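Local coordinates for nucleoprotein (Rift valley fever virus, PDB 3OV9) that encapsidates the viral genomic RNA, binding single-stranded nucleic acid tightly and assembling into ring-shaped hexamers that build the nucleocapsid, at residues A[190-193]-A[194-197]. Numbering follows the deposited sequence.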
loop_
_atom_site.group_PDB
_atom_site.type_symbol
_atom_site.label_atom_id
_atom_site.label_comp_id
_atom_site.label_asym_id
_atom_site.label_seq_id
_atom_site.Cartn_x
_atom_site.Cartn_y
_atom_site.Cartn_z
ATOM N N GLU A 190 5.192 -11.205 23.144
ATOM C CA GLU A 190 4.323 -10.273 23.864
ATOM C C GLU A 190 3.160 -9.778 23.003
ATOM O O GLU A 190 2.054 -9.575 23.506
ATOM C CB GLU A 190 5.129 -9.083 24.397
ATOM C CG GLU A 190 6.130 -9.430 25.506
ATOM C CD GLU A 190 7.392 -10.121 24.995
ATOM O OE1 GLU A 190 7.706 -10.009 23.790
ATOM O OE2 GLU A 190 8.073 -10.779 25.810
ATOM N N GLU A 191 3.418 -9.587 21.711
ATOM C CA GLU A 191 2.384 -9.165 20.764
ATOM C C GLU A 191 1.367 -10.282 20.503
ATOM O O GLU A 191 0.173 -10.018 20.354
ATOM C CB GLU A 191 3.008 -8.664 19.456
ATOM C CG GLU A 191 3.658 -7.283 19.579
ATOM C CD GLU A 191 4.368 -6.828 18.310
ATOM O OE1 GLU A 191 4.947 -7.676 17.599
ATOM O OE2 GLU A 191 4.357 -5.609 18.033
ATOM N N VAL A 192 1.850 -11.523 20.457
ATOM C CA VAL A 192 0.979 -12.693 20.327
ATOM C C VAL A 192 0.194 -12.907 21.626
ATOM O O VAL A 192 -0.999 -13.220 21.594
ATOM C CB VAL A 192 1.774 -13.972 19.939
ATOM C CG1 VAL A 192 0.864 -15.198 19.902
ATOM C CG2 VAL A 192 2.461 -13.790 18.588
ATOM N N ALA A 193 0.870 -12.715 22.760
ATOM C CA ALA A 193 0.244 -12.829 24.080
ATOM C C ALA A 193 -0.924 -11.862 24.255
ATOM O O ALA A 193 -1.914 -12.193 24.907
ATOM C CB ALA A 193 1.272 -12.626 25.184
ATOM N N ALA A 194 -0.807 -10.678 23.657
ATOM C CA ALA A 194 -1.859 -9.665 23.714
ATOM C C ALA A 194 -3.160 -10.132 23.058
ATOM O O ALA A 194 -4.228 -9.585 23.338
ATOM C CB ALA A 194 -1.377 -8.361 23.084
ATOM N N THR A 195 -3.064 -11.144 22.195
ATOM C CA THR A 195 -4.231 -11.675 21.484
ATOM C C THR A 195 -4.940 -12.811 22.228
ATOM O O THR A 195 -6.101 -13.107 21.937
ATOM C CB THR A 195 -3.889 -12.150 20.041
ATOM O OG1 THR A 195 -3.154 -13.379 20.086
ATOM C CG2 THR A 195 -3.091 -11.093 19.283
ATOM N N PHE A 196 -4.255 -13.442 23.184
ATOM C CA PHE A 196 -4.857 -14.568 23.901
ATOM C C PHE A 196 -5.070 -14.396 25.410
ATOM O O PHE A 196 -5.831 -15.158 26.004
ATOM C CB PHE A 196 -4.145 -15.901 23.584
ATOM C CG PHE A 196 -2.720 -15.995 24.083
ATOM C CD1 PHE A 196 -2.428 -15.982 25.447
ATOM C CD2 PHE A 196 -1.670 -16.161 23.181
ATOM C CE1 PHE A 196 -1.114 -16.096 25.904
ATOM C CE2 PHE A 196 -0.351 -16.279 23.626
ATOM C CZ PHE A 196 -0.073 -16.246 24.991
ATOM N N THR A 197 -4.424 -13.405 26.020
ATOM C CA THR A 197 -4.482 -13.241 27.483
ATOM C C THR A 197 -5.846 -12.785 28.016
ATOM O O THR A 197 -6.245 -13.184 29.112
ATOM C CB THR A 197 -3.376 -12.304 28.025
ATOM O OG1 THR A 197 -3.371 -11.082 27.279
ATOM C CG2 THR A 197 -2.004 -12.968 27.932
#
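The ring of Phe196 lies back over the preceding turn of its own helix, against Ala193, in a worked example of side-chain hydroxyls adding to the backbone bonds of a helix. Phe196 CG sits between the backbone N and the carbonyl carbon (chi1 67°), which swings the ring toward the start of the helix; Ala193 CA then stands over one face, offset toward the rim and 3.7 Å from the ring centroid in a CH-pi contact, while Ala193 CB touches Phe196 CZ. The Val192 side chain crosses that of Phe196 obliquely, its CG1 4.1 Å from Phe196 CE2.

Thr195 turns its hydroxyl back along the helix, and OG1 donates to Val192 O over 2.6 Å, in the plane of that carbonyl. The same oxygen accepts Thr195 N at 3.0 Å from above the plane, an i to i+3 backbone bond. Ala193 O is gripped three times: by Phe196 N, by Thr197 N nearly in line with the carbonyl, and by Thr197 OG1 at 3.0 Å. Thr195 probably binds RNA, as in related nucleoproteins, and here its hydroxyl is also held by the helix backbone.

Within helix 189-204, Val192 and Phe196 face helix 159-180, where Phe196 rests on Leu173 and both touch Ser177, while Tyr241 of helix 232-243 packs against Ala193 and Phe196.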